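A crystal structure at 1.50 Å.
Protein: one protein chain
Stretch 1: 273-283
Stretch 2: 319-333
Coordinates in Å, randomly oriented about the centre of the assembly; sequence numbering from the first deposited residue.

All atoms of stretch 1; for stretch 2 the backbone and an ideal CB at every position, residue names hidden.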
# COMPACT_ATOMS: atom_id res chain seq x y z
N ASP A 273 11.06 -15.88 29.44
CA ASP A 273 12.52 -15.74 29.71
C ASP A 273 12.88 -14.25 29.88
O ASP A 273 13.72 -13.91 30.73
CB ASP A 273 13.37 -16.34 28.58
CG ASP A 273 13.23 -17.86 28.45
OD1 ASP A 273 12.84 -18.52 29.43
OD2 ASP A 273 13.55 -18.38 27.37
N TYR A 274 12.25 -13.38 29.09
CA TYR A 274 12.50 -11.94 29.21
C TYR A 274 11.91 -11.38 30.50
O TYR A 274 12.54 -10.58 31.16
CB TYR A 274 11.91 -11.17 28.03
CG TYR A 274 12.59 -11.46 26.74
CD1 TYR A 274 13.77 -10.82 26.40
CD2 TYR A 274 12.07 -12.38 25.85
CE1 TYR A 274 14.42 -11.10 25.20
CE2 TYR A 274 12.72 -12.68 24.65
CZ TYR A 274 13.88 -12.02 24.33
OH TYR A 274 14.52 -12.31 23.15
N ILE A 275 10.69 -11.80 30.84
CA ILE A 275 10.05 -11.32 32.06
C ILE A 275 10.86 -11.74 33.28
O ILE A 275 11.13 -10.94 34.15
CB ILE A 275 8.60 -11.81 32.17
CG1 ILE A 275 7.80 -11.27 30.98
CG2 ILE A 275 7.97 -11.36 33.49
CD1 ILE A 275 6.36 -11.72 30.96
N THR A 276 11.26 -13.02 33.34
CA THR A 276 12.02 -13.50 34.48
C THR A 276 13.33 -12.73 34.63
O THR A 276 13.72 -12.34 35.75
CB THR A 276 12.32 -15.00 34.34
OG1 THR A 276 11.07 -15.71 34.25
CG2 THR A 276 13.11 -15.50 35.53
N ALA A 277 14.01 -12.51 33.51
CA ALA A 277 15.27 -11.77 33.53
C ALA A 277 15.06 -10.32 34.01
O ALA A 277 15.89 -9.77 34.72
CB ALA A 277 15.93 -11.79 32.17
N LEU A 278 13.99 -9.68 33.54
CA LEU A 278 13.67 -8.32 34.01
C LEU A 278 13.38 -8.29 35.49
O LEU A 278 13.82 -7.38 36.19
CB LEU A 278 12.46 -7.72 33.29
CG LEU A 278 12.68 -6.95 32.01
CD1 LEU A 278 11.33 -6.56 31.46
CD2 LEU A 278 13.54 -5.71 32.25
N GLU A 279 12.63 -9.28 35.96
CA GLU A 279 12.30 -9.35 37.39
C GLU A 279 13.56 -9.41 38.26
O GLU A 279 13.66 -8.71 39.27
CB GLU A 279 11.39 -10.54 37.65
CG GLU A 279 9.96 -10.32 37.18
CD GLU A 279 9.08 -11.55 37.35
OE1 GLU A 279 9.62 -12.68 37.34
OE2 GLU A 279 7.86 -11.36 37.48
N GLU A 280 14.53 -10.21 37.82
CA GLU A 280 15.80 -10.34 38.52
C GLU A 280 16.58 -9.04 38.49
O GLU A 280 17.16 -8.64 39.50
CB GLU A 280 16.65 -11.43 37.87
CG GLU A 280 17.99 -11.67 38.57
CD GLU A 280 18.90 -12.60 37.80
OE1 GLU A 280 19.49 -13.51 38.44
OE2 GLU A 280 19.05 -12.44 36.56
N ALA A 281 16.62 -8.38 37.33
CA ALA A 281 17.38 -7.15 37.18
C ALA A 281 16.80 -5.99 37.97
O ALA A 281 17.54 -5.15 38.47
CB ALA A 281 17.49 -6.76 35.70
N LEU A 282 15.48 -5.94 38.04
CA LEU A 282 14.77 -4.86 38.75
C LEU A 282 14.50 -5.18 40.21
O LEU A 282 14.06 -4.29 40.97
CB LEU A 282 13.46 -4.54 38.03
CG LEU A 282 13.63 -3.99 36.61
CD1 LEU A 282 12.29 -3.94 35.90
CD2 LEU A 282 14.28 -2.61 36.63
N GLY A 283 14.75 -6.43 40.60
CA GLY A 283 14.58 -6.87 41.99
C GLY A 283 13.15 -6.93 42.48
O GLY A 283 12.90 -6.78 43.68
N UNK A 319 22.82 -12.23 23.89
CA UNK A 319 21.88 -13.08 24.63
C UNK A 319 20.81 -12.24 25.30
O UNK A 319 20.98 -11.05 25.54
CB UNK A 319 22.62 -13.92 25.68
N UNK A 320 19.72 -12.89 25.65
CA UNK A 320 18.67 -12.25 26.44
C UNK A 320 19.24 -11.76 27.78
O UNK A 320 18.91 -10.65 28.24
CB UNK A 320 17.51 -13.22 26.67
N UNK A 321 20.08 -12.59 28.41
CA UNK A 321 20.68 -12.27 29.70
C UNK A 321 21.38 -10.91 29.62
O UNK A 321 21.11 -10.01 30.41
CB UNK A 321 21.66 -13.36 30.12
N UNK A 322 22.21 -10.74 28.61
CA UNK A 322 22.94 -9.50 28.44
C UNK A 322 22.07 -8.36 27.94
O UNK A 322 22.23 -7.22 28.40
CB UNK A 322 24.11 -9.72 27.47
N UNK A 323 21.19 -8.64 26.98
CA UNK A 323 20.32 -7.61 26.44
C UNK A 323 19.44 -6.96 27.51
O UNK A 323 19.27 -5.75 27.57
CB UNK A 323 19.44 -8.21 25.34
N UNK A 324 18.89 -7.80 28.39
CA UNK A 324 18.05 -7.31 29.47
C UNK A 324 18.87 -6.47 30.45
O UNK A 324 18.42 -5.39 30.85
CB UNK A 324 17.38 -8.48 30.20
N UNK A 325 20.06 -6.95 30.81
CA UNK A 325 20.94 -6.17 31.70
C UNK A 325 21.29 -4.81 31.05
O UNK A 325 21.29 -3.78 31.74
CB UNK A 325 22.22 -6.96 32.01
N UNK A 326 21.56 -4.82 29.75
CA UNK A 326 21.89 -3.57 29.04
C UNK A 326 20.73 -2.59 29.09
O UNK A 326 20.89 -1.37 29.35
CB UNK A 326 22.26 -3.86 27.58
N UNK A 327 19.52 -3.11 28.89
CA UNK A 327 18.35 -2.28 28.94
C UNK A 327 18.17 -1.64 30.31
O UNK A 327 17.93 -0.44 30.43
CB UNK A 327 17.11 -3.10 28.57
N UNK A 328 18.27 -2.46 31.34
CA UNK A 328 18.02 -1.98 32.71
C UNK A 328 19.07 -0.96 33.14
O UNK A 328 18.73 0.04 33.77
CB UNK A 328 18.00 -3.15 33.69
N UNK A 329 20.31 -1.19 32.76
CA UNK A 329 21.39 -0.22 33.01
C UNK A 329 21.05 1.13 32.40
O UNK A 329 21.16 2.17 33.05
CB UNK A 329 22.72 -0.73 32.44
N UNK A 330 20.55 1.12 31.16
CA UNK A 330 20.14 2.36 30.52
C UNK A 330 18.96 2.99 31.25
O UNK A 330 18.98 4.18 31.59
CB UNK A 330 19.78 2.11 29.05
N UNK A 331 17.93 2.20 31.51
CA UNK A 331 16.69 2.71 32.09
C UNK A 331 16.94 3.38 33.47
O UNK A 331 16.46 4.48 33.72
CB UNK A 331 15.68 1.57 32.23
N UNK A 332 17.70 2.70 34.32
CA UNK A 332 17.94 3.22 35.68
C UNK A 332 18.66 4.53 35.67
O UNK A 332 18.34 5.44 36.47
CB UNK A 332 18.74 2.22 36.51
N UNK A 333 19.65 4.63 34.79
CA UNK A 333 20.43 5.84 34.66
C UNK A 333 19.60 6.96 34.06
O UNK A 333 19.60 8.08 34.57
CB UNK A 333 21.67 5.58 33.81

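Position 319 precedes the first helical turn, with phi/psi of -73/161, and its CB has nothing of stretch 1 nearby. The free amides of the turn that follows favour a small capping side chain: serine, threonine, aspartate or asparagine. It is Ser319, whose OG accepts from the backbone N of residue 322 at 3.1 Å.

At 320, CA-to-CB points toward stretch 1, and the ideal CB lies 4.0 Å from Tyr274 CE1. Valine, isoleucine, leucine or alanine would suit this aromatic neighbour. The residue is Val320, chi1 t; its CG2 packs 3.5 Å from Tyr274 CE1, approaching the ring obliquely.

Positions 321 and 322 lack any stretch 1 atom near their CBs, so polar residues fit; they are Lys321, extended, and Asp322. At 323 the CB would point toward stretch 1 without reaching it, and would sit 3.2 Å from Ser319 O. That spacing is nearly ordinary for a helix, so alanine would also suit; it is Gly323, unexplained by this contact.

Position 324 is the middle of the contact. Its ideal CB is 4.1 Å from Ala277 CB and 4.9 Å from Leu278 N, so a compact apolar residue, alanine, valine or perhaps isoleucine, matches the narrow space. Val324, chi1 t, uses both methyls: CG1 lies 3.9 Å from Ala277 CB and 4.0 Å from Leu278 CD2, while CG2 lies 4.2 Å from Tyr274 CD1.

At 325 the CB points sideways, and a long polar chain has room; Lys325 fills the role. Position 326 is out of reach and tolerates many residues; it is Asn326. At 327 the CB points toward stretch 1 but finds none of it within 5.5 Å, so a large apolar side chain is possible. Phe327 makes only a marginal approach.

Position 328 repeats the logic of 324 one turn on. Its CB is 4.2 Å from Ala281 CB and 4.8 Å from Leu282 CD2, suiting valine, isoleucine or alanine. Val328 inserts CG2 3.7 Å from Leu278 CD2 and 3.8 Å from Ala281 CB, with CG1 3.9 Å from Leu282 CD2.

Positions 329 and 330 are out of reach and unconstrained by this contact: Asp329 and Trp330. At 331 CA-to-CB points toward stretch 1 across a gap, so many sizes suit; Tyr331 makes no contact.

At 332 the helices have diverged, and the carbonyl of Ala281 invites a long donor, lysine or arginine. Lys332 stretches out, but its NZ stops 4.1 Å from Ala281 O; a water bridges them, donating to Ala281 O and accepting from Lys332 NZ, each at 2.9 Å. Position 333, out of reach, is Asp333.

Stretch 2 (319-333) SVKDGVKNFVDWYKD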
# COMPACT_ATOMS: atom_id res chain seq x y z
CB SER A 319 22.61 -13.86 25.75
OG SER A 319 23.21 -12.98 26.67
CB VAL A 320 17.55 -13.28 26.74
CG1 VAL A 320 16.57 -12.75 27.79
CG2 VAL A 320 16.84 -13.64 25.46
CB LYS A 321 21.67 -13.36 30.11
CG LYS A 321 22.39 -13.12 31.43
CD LYS A 321 23.27 -14.32 31.80
CE LYS A 321 23.92 -14.09 33.16
NZ LYS A 321 24.65 -15.29 33.66
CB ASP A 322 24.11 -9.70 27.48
CG ASP A 322 25.26 -10.45 28.10
OD1 ASP A 322 25.40 -10.46 29.35
OD2 ASP A 322 26.06 -11.00 27.32
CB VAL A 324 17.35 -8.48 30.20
CG1 VAL A 324 16.73 -7.99 31.51
CG2 VAL A 324 16.33 -9.11 29.29
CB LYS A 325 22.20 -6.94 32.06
CG LYS A 325 21.96 -8.13 32.99
CD LYS A 325 23.24 -8.96 33.11
CE LYS A 325 23.01 -10.22 33.93
NZ LYS A 325 23.10 -9.88 35.37
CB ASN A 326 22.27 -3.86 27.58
CG ASN A 326 23.58 -4.62 27.44
OD1 ASN A 326 24.35 -4.73 28.39
ND2 ASN A 326 23.81 -5.18 26.27
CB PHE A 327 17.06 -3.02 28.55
CG PHE A 327 15.87 -2.15 28.66
CD1 PHE A 327 15.61 -1.22 27.66
CD2 PHE A 327 15.08 -2.13 29.79
CE1 PHE A 327 14.59 -0.31 27.78
CE2 PHE A 327 14.05 -1.22 29.91
CZ PHE A 327 13.80 -0.31 28.90
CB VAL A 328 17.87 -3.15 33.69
CG1 VAL A 328 17.89 -2.68 35.15
CG2 VAL A 328 16.58 -3.90 33.38
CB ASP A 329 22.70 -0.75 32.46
CG ASP A 329 23.81 0.28 32.47
OD1 ASP A 329 24.35 0.60 33.56
OD2 ASP A 329 24.18 0.77 31.40
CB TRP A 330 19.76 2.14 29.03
CG TRP A 330 19.12 3.37 28.51
CD1 TRP A 330 19.75 4.52 28.19
CD2 TRP A 330 17.71 3.64 28.38
NE1 TRP A 330 18.84 5.48 27.87
CE2 TRP A 330 17.58 4.98 27.98
CE3 TRP A 330 16.55 2.86 28.53
CZ2 TRP A 330 16.35 5.56 27.73
CZ3 TRP A 330 15.34 3.44 28.32
CH2 TRP A 330 15.24 4.78 27.89
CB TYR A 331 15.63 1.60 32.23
CG TYR A 331 14.29 2.07 32.71
CD1 TYR A 331 14.02 2.25 34.07
CD2 TYR A 331 13.27 2.31 31.81
CE1 TYR A 331 12.78 2.69 34.49
CE2 TYR A 331 12.02 2.75 32.23
CZ TYR A 331 11.79 2.95 33.57
OH TYR A 331 10.54 3.38 33.95
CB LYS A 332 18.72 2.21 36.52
CG LYS A 332 17.92 1.02 36.97
CD LYS A 332 18.73 0.21 37.99
CE LYS A 332 17.93 -0.88 38.63
NZ LYS A 332 18.71 -1.47 39.78
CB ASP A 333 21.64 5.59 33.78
CG ASP A 333 22.50 6.81 33.64
OD1 ASP A 333 23.25 7.11 34.59
OD2 ASP A 333 22.42 7.45 32.58
O HOH W 1 17.86 -3.93 41.09
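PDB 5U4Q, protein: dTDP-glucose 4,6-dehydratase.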